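Local coordinates for glutamate--LysW ligase ArgX (Sulfolobus tokodaii, PDB 3VPB), which probably catalyses the ATP-dependent joining of glutamate, through its amino group, to the gamma-carboxyl of the C-terminal glutamate of LysW, for arginine biosynthesis, at residues 9-14 with 51-56; 73-78 with 230-235; 126-131 with 159-164. All coordinates share one frame; numbering follows the deposited sequence. Where two conformers were deposited one is given.

How the contacts relate
From the N terminus, the chain runs through strand 2-7 into residues 9-14, a loop that turns into helix 12-23, and contact 1 closes when residues 51-56 come back alongside it, within the pre-ATP-grasp domain. Strand 49-52 has strand 73-75 as its neighbour in the parallel sheet, so contact 2 opens next door, and the two touch: I52 N lies 2.8 Å from I75 O. Contact 2 then closes a loop of 151 residues, tying this sheet to the start of strand 233-241 in the ATP-grasp part. Nested inside it, contact 3 closes one of 27 residues, between strand 124-127 and the 3-10 segment before strand 164-168, beside ADP, its centre about 23 Å from those of the other two.

Contact 1. Residues 9-14 with 51-56; sequences IVRQEE and IIRPVS
E14 and R53 meet side-on in the Rossmann-like pre-ATP-grasp domain, where the start of helix 12-23 faces residues 53-55, at the C-terminal end of strand 49-52, and R11 joins them in a salt-bridge network. The E14 carboxylate and the R53 guanidinium are nearly coplanar, 26° apart. R53 puts two nitrogens on one oxygen: NE is 2.8 Å from E14 OE2, on its anti lone pair, and NH1 is 3.0 Å from E14 OE2, on the syn side. A bend at chi3 of R53 (-60°) turns NE back toward the carboxylate. R11 grips the same group one nitrogen to each oxygen: NE reaches E14 OE1 at 2.9 Å in an almost straight bond (171°), while NH2 comes to E14 OE2 at 2.8 Å from above the carboxylate plane. OE2 therefore accepts three N-H groups, and OE1 takes R11 N as well as NE.

The two arginine chains cross at about a right angle, with R11 NH2 only 3.5 Å from R53 NH1; the shared carboxylate would offset that repulsion. V55 has two modelled conformers, and in one its CG2 sits over the centre of the R11 guanidinium, 3.7 Å from R11 CZ. Beyond the network, R11 NH1 forms a salt bridge with E256 and E13 OE1 accepts from F257 N and K258 N, all three residues of the glutamate pocket. Between the two backbones lies a water, 2.6 Å from I9 O and 2.7 Å from R53 O.

Contact 2. Residues 73-78 with 230-235; sequences HTINSS and HGEFVS
The H73 imidazole turns its edge to E232, and the rings of H73 and Y280 are stacked. NE2 of H73 donates to E232 OE1 at 2.7 Å in a nearly straight bond; the oxygen lies close to the ring plane and is met on its syn side. The two side chains reach tip to tip, yet the carboxylate is turned 73° from the ring. E232 is extended at chi2 (-172°), which carries CD out toward the imidazole. The negative charge would tend to stabilise a protonated H73. OE1 also accepts from a water that bridges to T74 O, and the I75 side chain crosses that of E232 at about a right angle, its CG1 3.5 Å from E232 OE1. The other oxygen, OE2, is hydrogen-bonded to the hydroxyls of Y275 and Y280, so both ends of this carboxylate are satisfied.

The second flat group is the N76 amide, which pairs with the backbone of F233. N76 OD1 takes F233 N at 3.0 Å, in the carbonyl plane and on a lone pair, and receives a weak second bond from E232 N at 3.2 Å. N76 ND2 gives a hydrogen to F233 O at 2.8 Å (166°), approaching from above that carbonyl's plane; D253 O is another partner of ND2. V234 CG1 packs near the amide, 3.7 Å from N76 ND2. The apolar contact is modest, with I75 CG2 4.0 Å from F233 CB and the two side chains crossing at about a right angle. This is an interdomain seam of the ATP-grasp fold: an asparagine amide and a His-carboxylate hydrogen bond join edge strand 73-75 of the Rossmann-like sheet, and the turn after it, to E232 and the first residue of strand 233-241.

Contact 3. Residues 126-131 with 159-164; sequences DKPPIG and SALKAH. With ADP (adenosine-5'-diphosphate), chain L.
I130 and L161 press together at about a right angle, I130 CG1 lying 3.5 Å from L161 CD2, and A160 CB closes on I130 CD1 at 3.6 Å; I130 has two modelled conformers, and these distances hold for one. P129 wedges beside them, its CD 3.3 Å from both A160 O and A163 O, and P128 CA-H points at A163 O. Y62 of the second subunit packs on P129, A160 and A163. At the strand end, H164 ND1 donates to D126 OD2 at 2.6 Å, on the syn lone pair and near the ring plane, with the carboxylate turned 60° from the imidazole. R153 forms a salt bridge with D126 OD1, and Y117 OH a hydrogen bond with D126 OD2.

D126 and H164 belong to the antiparallel sheet of the ATP-grasp domain, where strand 124-127 neighbours strand 164-168 and leads to the nucleotide. K127 points its chain the other way: NZ donates hydrogen bonds to ADP N7 (2.9 Å) and ADP O1A (2.8 Å), with N249 and Q167 as further partners.

The far side is looser. S159 and K162 of the 3-10 turn point away from 126-131 and are partly exposed, S159 OG hydrogen-bonded to E52 of a LysW chain.

Contact 1. Residues 9-14 with 51-56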
loop_
_atom_site.group_PDB
_atom_site.type_symbol
_atom_site.label_atom_id
_atom_site.label_comp_id
_atom_site.label_asym_id
_atom_site.label_seq_id
_atom_site.Cartn_x
_atom_site.Cartn_y
_atom_site.Cartn_z
ATOM N N ILE B 9 -21.722 -4.692 -0.249
ATOM C CA ILE B 9 -22.298 -3.987 -1.381
ATOM C C ILE B 9 -23.398 -4.880 -1.935
ATOM O O ILE B 9 -23.178 -6.068 -2.161
ATOM C CB ILE B 9 -21.248 -3.687 -2.491
ATOM C CG1 ILE B 9 -20.305 -2.543 -2.084
ATOM C CG2 ILE B 9 -21.960 -3.294 -3.795
ATOM C CD1 ILE B 9 -19.315 -2.853 -0.976
ATOM N N VAL B 10 -24.577 -4.311 -2.143
ATOM C CA VAL B 10 -25.721 -5.055 -2.647
ATOM C C VAL B 10 -25.751 -4.980 -4.177
ATOM O O VAL B 10 -26.025 -3.910 -4.752
ATOM C CB VAL B 10 -27.051 -4.553 -2.006
ATOM C CG1 VAL B 10 -28.239 -5.131 -2.717
ATOM C CG2 VAL B 10 -27.105 -4.923 -0.519
ATOM N N ARG B 11 -25.386 -6.090 -4.825
ATOM C CA ARG B 11 -25.453 -6.206 -6.286
ATOM C C ARG B 11 -26.765 -6.865 -6.681
ATOM O O ARG B 11 -27.553 -7.293 -5.819
ATOM C CB ARG B 11 -24.319 -7.093 -6.845
ATOM C CG ARG B 11 -22.919 -6.743 -6.427
ATOM C CD ARG B 11 -21.995 -7.924 -6.601
ATOM N NE ARG B 11 -22.121 -8.872 -5.483
ATOM C CZ ARG B 11 -21.199 -9.763 -5.144
ATOM N NH1 ARG B 11 -20.077 -9.840 -5.850
ATOM N NH2 ARG B 11 -21.388 -10.558 -4.079
ATOM N N GLN B 12 -26.962 -7.025 -7.991
ATOM C CA GLN B 12 -28.143 -7.729 -8.488
ATOM C C GLN B 12 -28.306 -9.083 -7.814
ATOM O O GLN B 12 -29.418 -9.472 -7.467
ATOM C CB GLN B 12 -28.075 -7.910 -10.009
ATOM C CG GLN B 12 -28.980 -6.968 -10.792
ATOM C CD GLN B 12 -30.459 -7.176 -10.480
ATOM O OE1 GLN B 12 -31.097 -6.305 -9.894
ATOM N NE2 GLN B 12 -31.000 -8.340 -10.842
ATOM N N GLU B 13 -27.188 -9.771 -7.610
ATOM C CA GLU B 13 -27.211 -11.104 -7.031
ATOM C C GLU B 13 -27.830 -11.073 -5.626
ATOM O O GLU B 13 -28.639 -11.925 -5.282
ATOM C CB GLU B 13 -25.795 -11.680 -6.957
ATOM C CG GLU B 13 -25.246 -12.246 -8.289
ATOM C CD GLU B 13 -24.644 -11.208 -9.231
ATOM O OE1 GLU B 13 -24.089 -11.632 -10.272
ATOM O OE2 GLU B 13 -24.710 -9.993 -8.945
ATOM N N GLU B 14 -27.409 -10.115 -4.808
ATOM C CA GLU B 14 -27.951 -10.007 -3.456
ATOM C C GLU B 14 -29.439 -9.650 -3.464
ATOM O O GLU B 14 -30.209 -10.175 -2.656
ATOM C CB GLU B 14 -27.152 -9.020 -2.618
ATOM C CG GLU B 14 -25.775 -9.562 -2.210
ATOM C CD GLU B 14 -24.788 -9.678 -3.390
ATOM O OE1 GLU B 14 -24.663 -8.717 -4.179
ATOM O OE2 GLU B 14 -24.133 -10.727 -3.520
ATOM N N ILE B 51 -26.262 -16.578 4.764
ATOM C CA ILE B 51 -25.862 -16.665 3.346
ATOM C C ILE B 51 -24.813 -15.581 3.220
ATOM O O ILE B 51 -25.105 -14.424 3.478
ATOM C CB ILE B 51 -27.038 -16.389 2.410
ATOM C CG1 ILE B 51 -28.164 -17.400 2.652
ATOM C CG2 ILE B 51 -26.589 -16.373 0.903
ATOM C CD1 ILE B 51 -29.394 -17.129 1.744
ATOM N N ILE B 52 -23.581 -15.983 2.919
ATOM C CA ILE B 52 -22.445 -15.070 3.068
ATOM C C ILE B 52 -22.191 -14.455 1.700
ATOM O O ILE B 52 -21.676 -15.113 0.810
ATOM C CB ILE B 52 -21.153 -15.830 3.564
ATOM C CG1 ILE B 52 -21.375 -16.534 4.934
ATOM C CG2 ILE B 52 -19.964 -14.848 3.604
ATOM C CD1 ILE B 52 -21.818 -15.576 6.101
ATOM N N ARG B 53 -22.486 -13.163 1.581
ATOM C CA ARG B 53 -22.470 -12.463 0.292
ATOM C C ARG B 53 -21.563 -11.205 0.150
ATOM O O ARG B 53 -21.656 -10.525 -0.869
ATOM C CB ARG B 53 -23.919 -12.131 -0.121
ATOM C CG ARG B 53 -24.777 -13.384 -0.433
ATOM C CD ARG B 53 -24.158 -14.233 -1.533
ATOM N NE ARG B 53 -24.024 -13.456 -2.773
ATOM C CZ ARG B 53 -23.626 -13.977 -3.929
ATOM N NH1 ARG B 53 -23.546 -13.214 -5.015
ATOM N NH2 ARG B 53 -23.336 -15.269 -3.994
ATOM N N PRO B 54 -20.682 -10.886 1.136
ATOM C CA PRO B 54 -19.847 -9.710 0.888
ATOM C C PRO B 54 -18.964 -9.854 -0.356
ATOM O O PRO B 54 -18.479 -10.957 -0.660
ATOM C CB PRO B 54 -18.949 -9.647 2.153
ATOM C CG PRO B 54 -19.760 -10.325 3.197
ATOM C CD PRO B 54 -20.356 -11.482 2.437
ATOM N N VAL B 55 -18.737 -8.721 -1.025
ATOM C CA VAL B 55 -17.874 -8.629 -2.210
ATOM C C VAL B 55 -16.419 -8.721 -1.749
ATOM O O VAL B 55 -15.552 -9.244 -2.465
ATOM C CB VAL B 55 -18.094 -7.287 -2.968
ATOM C CG1 VAL B 55 -17.304 -7.245 -4.298
ATOM C CG2 VAL B 55 -19.590 -7.016 -3.208
ATOM N N SER B 56 -16.140 -8.214 -0.545
ATOM C CA SER B 56 -14.772 -8.297 0.009
ATOM C C SER B 56 -14.587 -9.724 0.507
ATOM O O SER B 56 -15.372 -10.173 1.335
ATOM C CB SER B 56 -14.618 -7.349 1.198
ATOM O OG SER B 56 -13.478 -7.714 1.974
HETATM O O HOH W 1 -22.647 -8.004 -0.572
#

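Contact 2. Residues 73-78 with 230-235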
loop_
_atom_site.group_PDB
_atom_site.type_symbol
_atom_site.label_atom_id
_atom_site.label_comp_id
_atom_site.label_asym_id
_atom_site.label_seq_id
_atom_site.Cartn_x
_atom_site.Cartn_y
_atom_site.Cartn_z
ATOM N N HIS B 73 -25.064 -21.986 10.893
ATOM C CA HIS B 73 -24.519 -22.644 9.728
ATOM C C HIS B 73 -24.344 -21.633 8.603
ATOM O O HIS B 73 -25.307 -21.015 8.184
ATOM C CB HIS B 73 -25.416 -23.757 9.232
ATOM C CG HIS B 73 -24.830 -24.486 8.068
ATOM N ND1 HIS B 73 -23.833 -25.426 8.214
ATOM C CD2 HIS B 73 -25.041 -24.363 6.737
ATOM C CE1 HIS B 73 -23.466 -25.866 7.020
ATOM N NE2 HIS B 73 -24.188 -25.241 6.108
ATOM N N THR B 74 -23.123 -21.478 8.119
ATOM C CA THR B 74 -22.875 -20.460 7.109
ATOM C C THR B 74 -22.669 -21.098 5.745
ATOM O O THR B 74 -22.103 -22.205 5.628
ATOM C CB THR B 74 -21.662 -19.586 7.446
ATOM O OG1 THR B 74 -20.484 -20.408 7.499
ATOM C CG2 THR B 74 -21.867 -18.890 8.769
ATOM N N ILE B 75 -23.142 -20.394 4.718
ATOM C CA ILE B 75 -23.012 -20.842 3.336
ATOM C C ILE B 75 -22.404 -19.677 2.569
ATOM O O ILE B 75 -23.093 -18.682 2.395
ATOM C CB ILE B 75 -24.430 -21.153 2.739
ATOM C CG1 ILE B 75 -25.124 -22.325 3.495
ATOM C CG2 ILE B 75 -24.365 -21.418 1.204
ATOM C CD1 ILE B 75 -26.612 -22.468 3.085
ATOM N N ASN B 76 -21.141 -19.777 2.132
ATOM C CA ASN B 76 -20.230 -20.875 2.457
ATOM C C ASN B 76 -19.582 -20.775 3.838
ATOM O O ASN B 76 -19.608 -19.722 4.472
ATOM C CB ASN B 76 -19.131 -20.988 1.375
ATOM C CG ASN B 76 -19.704 -21.366 0.031
ATOM O OD1 ASN B 76 -20.347 -22.392 -0.098
ATOM N ND2 ASN B 76 -19.532 -20.500 -0.960
ATOM N N SER B 77 -19.007 -21.880 4.296
ATOM C CA SER B 77 -18.262 -21.909 5.566
ATOM C C SER B 77 -16.912 -21.162 5.476
ATOM O O SER B 77 -16.365 -20.952 4.385
ATOM C CB SER B 77 -18.098 -23.362 6.065
ATOM O OG SER B 77 -17.208 -24.100 5.237
ATOM N N SER B 78 -16.371 -20.748 6.626
ATOM C CA SER B 78 -15.108 -20.002 6.618
ATOM C C SER B 78 -13.990 -20.880 6.078
ATOM O O SER B 78 -13.065 -20.393 5.455
ATOM C CB SER B 78 -14.767 -19.440 8.019
ATOM O OG SER B 78 -14.513 -20.482 8.945
ATOM N N HIS B 230 -15.451 -29.110 -0.570
ATOM C CA HIS B 230 -16.667 -29.083 0.254
ATOM C C HIS B 230 -17.524 -27.809 0.207
ATOM O O HIS B 230 -18.162 -27.457 1.193
ATOM C CB HIS B 230 -16.360 -29.496 1.702
ATOM C CG HIS B 230 -15.876 -30.906 1.825
ATOM N ND1 HIS B 230 -14.569 -31.222 2.123
ATOM C CD2 HIS B 230 -16.521 -32.085 1.664
ATOM C CE1 HIS B 230 -14.428 -32.534 2.148
ATOM N NE2 HIS B 230 -15.600 -33.083 1.883
ATOM N N GLY B 231 -17.552 -27.122 -0.929
ATOM C CA GLY B 231 -18.403 -25.929 -1.042
ATOM C C GLY B 231 -19.879 -26.268 -1.190
ATOM O O GLY B 231 -20.228 -27.193 -1.907
ATOM N N GLU B 232 -20.742 -25.531 -0.505
ATOM C CA GLU B 232 -22.189 -25.673 -0.660
ATOM C C GLU B 232 -22.800 -24.852 -1.773
ATOM O O GLU B 232 -23.837 -25.220 -2.323
ATOM C CB GLU B 232 -22.918 -25.350 0.656
ATOM C CG GLU B 232 -23.271 -26.606 1.423
ATOM C CD GLU B 232 -24.144 -26.321 2.621
ATOM O OE1 GLU B 232 -23.704 -25.551 3.498
ATOM O OE2 GLU B 232 -25.255 -26.887 2.676
ATOM N N PHE B 233 -22.193 -23.696 -2.085
ATOM C CA PHE B 233 -22.694 -22.875 -3.180
ATOM C C PHE B 233 -21.476 -22.198 -3.781
ATOM O O PHE B 233 -21.017 -21.186 -3.271
ATOM C CB PHE B 233 -23.738 -21.848 -2.700
ATOM C CG PHE B 233 -24.185 -20.853 -3.745
ATOM C CD1 PHE B 233 -24.447 -21.241 -5.058
ATOM C CD2 PHE B 233 -24.381 -19.515 -3.401
ATOM C CE1 PHE B 233 -24.886 -20.320 -6.000
ATOM C CE2 PHE B 233 -24.811 -18.590 -4.331
ATOM C CZ PHE B 233 -25.067 -18.973 -5.636
ATOM N N VAL B 234 -20.923 -22.792 -4.833
ATOM C CA VAL B 234 -19.648 -22.294 -5.369
ATOM C C VAL B 234 -19.651 -22.264 -6.888
ATOM O O VAL B 234 -20.417 -23.001 -7.540
ATOM C CB VAL B 234 -18.431 -23.139 -4.897
ATOM C CG1 VAL B 234 -18.165 -22.988 -3.372
ATOM C CG2 VAL B 234 -18.615 -24.607 -5.293
ATOM N N SER B 235 -18.797 -21.421 -7.457
ATOM C CA SER B 235 -18.573 -21.488 -8.893
ATOM C C SER B 235 -17.223 -22.126 -9.180
ATOM O O SER B 235 -16.329 -22.205 -8.308
ATOM C CB SER B 235 -18.701 -20.102 -9.557
ATOM O OG SER B 235 -17.686 -19.250 -9.094
HETATM O O HOH W 2 -21.592 -24.264 3.890
HETATM O O HOH W 3 -19.461 -24.368 2.505
#

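Contact 3. Residues 126-131 with 159-164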
loop_
_atom_site.group_PDB
_atom_site.type_symbol
_atom_site.label_atom_id
_atom_site.label_comp_id
_atom_site.label_asym_id
_atom_site.label_seq_id
_atom_site.Cartn_x
_atom_site.Cartn_y
_atom_site.Cartn_z
ATOM N N ASP B 126 1.040 -15.486 -15.164
ATOM C CA ASP B 126 1.486 -15.250 -13.782
ATOM C C ASP B 126 0.343 -14.502 -13.094
ATOM O O ASP B 126 -0.036 -13.407 -13.496
ATOM C CB ASP B 126 2.776 -14.422 -13.779
ATOM C CG ASP B 126 3.315 -14.156 -12.378
ATOM O OD1 ASP B 126 2.519 -14.181 -11.409
ATOM O OD2 ASP B 126 4.530 -13.842 -12.244
ATOM N N LYS B 127 -0.237 -15.112 -12.068
ATOM C CA LYS B 127 -1.300 -14.450 -11.337
ATOM C C LYS B 127 -1.105 -14.653 -9.841
ATOM O O LYS B 127 -0.449 -15.616 -9.423
ATOM C CB LYS B 127 -2.684 -14.934 -11.807
ATOM C CG LYS B 127 -2.920 -16.431 -11.520
ATOM C CD LYS B 127 -4.073 -16.985 -12.374
ATOM C CE LYS B 127 -4.250 -18.481 -12.105
ATOM N NZ LYS B 127 -5.215 -19.066 -13.135
ATOM N N PRO B 128 -1.658 -13.744 -9.032
ATOM C CA PRO B 128 -1.508 -13.920 -7.582
ATOM C C PRO B 128 -2.566 -14.910 -7.060
ATOM O O PRO B 128 -3.543 -15.168 -7.768
ATOM C CB PRO B 128 -1.777 -12.523 -7.025
ATOM C CG PRO B 128 -1.732 -11.575 -8.192
ATOM C CD PRO B 128 -2.156 -12.399 -9.394
ATOM N N PRO B 129 -2.395 -15.415 -5.832
ATOM C CA PRO B 129 -3.365 -16.341 -5.265
ATOM C C PRO B 129 -4.675 -15.687 -4.856
ATOM O O PRO B 129 -5.680 -16.366 -4.752
ATOM C CB PRO B 129 -2.628 -16.925 -4.048
ATOM C CG PRO B 129 -1.658 -15.873 -3.637
ATOM C CD PRO B 129 -1.229 -15.227 -4.949
ATOM N N ILE B 130 -4.655 -14.390 -4.592
ATOM C CA ILE B 130 -5.885 -13.688 -4.263
ATOM C C ILE B 130 -6.226 -12.728 -5.370
ATOM O O ILE B 130 -5.341 -12.218 -6.072
ATOM C CB ILE B 130 -5.835 -12.949 -2.898
ATOM C CG1 ILE B 130 -4.531 -12.148 -2.741
ATOM C CG2 ILE B 130 -6.033 -13.933 -1.762
ATOM C CD1 ILE B 130 -4.502 -11.301 -1.471
ATOM N N GLY B 131 -7.522 -12.520 -5.548
ATOM C CA GLY B 131 -8.023 -11.644 -6.568
ATOM C C GLY B 131 -9.189 -12.308 -7.261
ATOM O O GLY B 131 -9.433 -13.521 -7.096
ATOM N N SER B 159 0.977 -8.568 0.955
ATOM C CA SER B 159 2.081 -9.472 0.646
ATOM C C SER B 159 1.666 -10.787 -0.031
ATOM O O SER B 159 2.477 -11.418 -0.702
ATOM C CB SER B 159 2.913 -9.731 1.907
ATOM O OG SER B 159 3.572 -8.527 2.225
ATOM N N ALA B 160 0.397 -11.170 0.087
ATOM C CA ALA B 160 -0.096 -12.330 -0.659
ATOM C C ALA B 160 -0.082 -12.059 -2.174
ATOM O O ALA B 160 0.087 -12.986 -2.974
ATOM C CB ALA B 160 -1.492 -12.758 -0.171
ATOM N N LEU B 161 -0.197 -10.784 -2.566
ATOM C CA LEU B 161 -0.146 -10.422 -3.996
ATOM C C LEU B 161 1.265 -10.543 -4.550
ATOM O O LEU B 161 1.466 -10.495 -5.758
ATOM C CB LEU B 161 -0.672 -9.003 -4.236
ATOM C CG LEU B 161 -2.135 -8.710 -3.917
ATOM C CD1 LEU B 161 -2.410 -7.234 -4.251
ATOM C CD2 LEU B 161 -3.061 -9.604 -4.703
ATOM N N LYS B 162 2.235 -10.709 -3.660
ATOM C CA LYS B 162 3.628 -10.902 -4.054
ATOM C C LYS B 162 3.975 -12.371 -4.326
ATOM O O LYS B 162 5.085 -12.684 -4.761
ATOM C CB LYS B 162 4.560 -10.327 -2.984
ATOM C CG LYS B 162 4.441 -8.802 -2.828
ATOM C CD LYS B 162 5.282 -8.274 -1.672
ATOM C CE LYS B 162 5.007 -6.779 -1.464
ATOM N NZ LYS B 162 6.011 -6.153 -0.557
ATOM N N ALA B 163 3.044 -13.280 -4.035
ATOM C CA ALA B 163 3.237 -14.679 -4.352
ATOM C C ALA B 163 2.817 -14.867 -5.815
ATOM O O ALA B 163 1.758 -14.398 -6.215
ATOM C CB ALA B 163 2.382 -15.548 -3.449
ATOM N N HIS B 164 3.648 -15.528 -6.606
ATOM C CA HIS B 164 3.364 -15.699 -8.023
ATOM C C HIS B 164 2.957 -17.131 -8.308
ATOM O O HIS B 164 3.732 -18.046 -8.011
ATOM C CB HIS B 164 4.606 -15.453 -8.862
ATOM C CG HIS B 164 5.178 -14.066 -8.742
ATOM N ND1 HIS B 164 5.184 -13.179 -9.793
ATOM C CD2 HIS B 164 5.840 -13.458 -7.731
ATOM C CE1 HIS B 164 5.794 -12.064 -9.427
ATOM N NE2 HIS B 164 6.188 -12.201 -8.173
HETATM P PB ADP L . -9.936 -14.666 -11.365
HETATM O O1B ADP L . -10.183 -15.210 -10.008
HETATM O O2B ADP L . -11.079 -14.802 -12.357
HETATM O O3B ADP L . -9.318 -13.298 -11.415
HETATM P PA ADP L . -8.740 -16.691 -13.074
HETATM O O1A ADP L . -7.551 -17.584 -12.735
HETATM O O2A ADP L . -10.140 -17.228 -13.273
HETATM O O3A ADP L . -8.718 -15.559 -11.932
HETATM O "O5'" ADP L . -8.306 -15.886 -14.394
HETATM C "C5'" ADP L . -9.154 -14.958 -15.072
HETATM C "C4'" ADP L . -9.156 -15.258 -16.559
HETATM O "O4'" ADP L . -7.803 -15.291 -17.025
HETATM C "C3'" ADP L . -9.720 -16.655 -16.832
HETATM O "O3'" ADP L . -11.137 -16.605 -17.040
HETATM C "C2'" ADP L . -8.996 -17.065 -18.092
HETATM O "O2'" ADP L . -9.627 -16.488 -19.243
HETATM C "C1'" ADP L . -7.657 -16.396 -17.925
HETATM N N9 ADP L . -6.674 -17.334 -17.350
HETATM C C8 ADP L . -6.274 -17.431 -16.056
HETATM N N7 ADP L . -5.326 -18.374 -15.962
HETATM C C5 ADP L . -5.114 -18.875 -17.195
HETATM C C6 ADP L . -4.268 -19.917 -17.789
HETATM N N6 ADP L . -3.401 -20.597 -17.015
HETATM N N1 ADP L . -4.321 -20.105 -19.141
HETATM C C2 ADP L . -5.160 -19.421 -19.930
HETATM N N3 ADP L . -5.992 -18.473 -19.428
HETATM C C4 ADP L . -6.000 -18.189 -18.097
#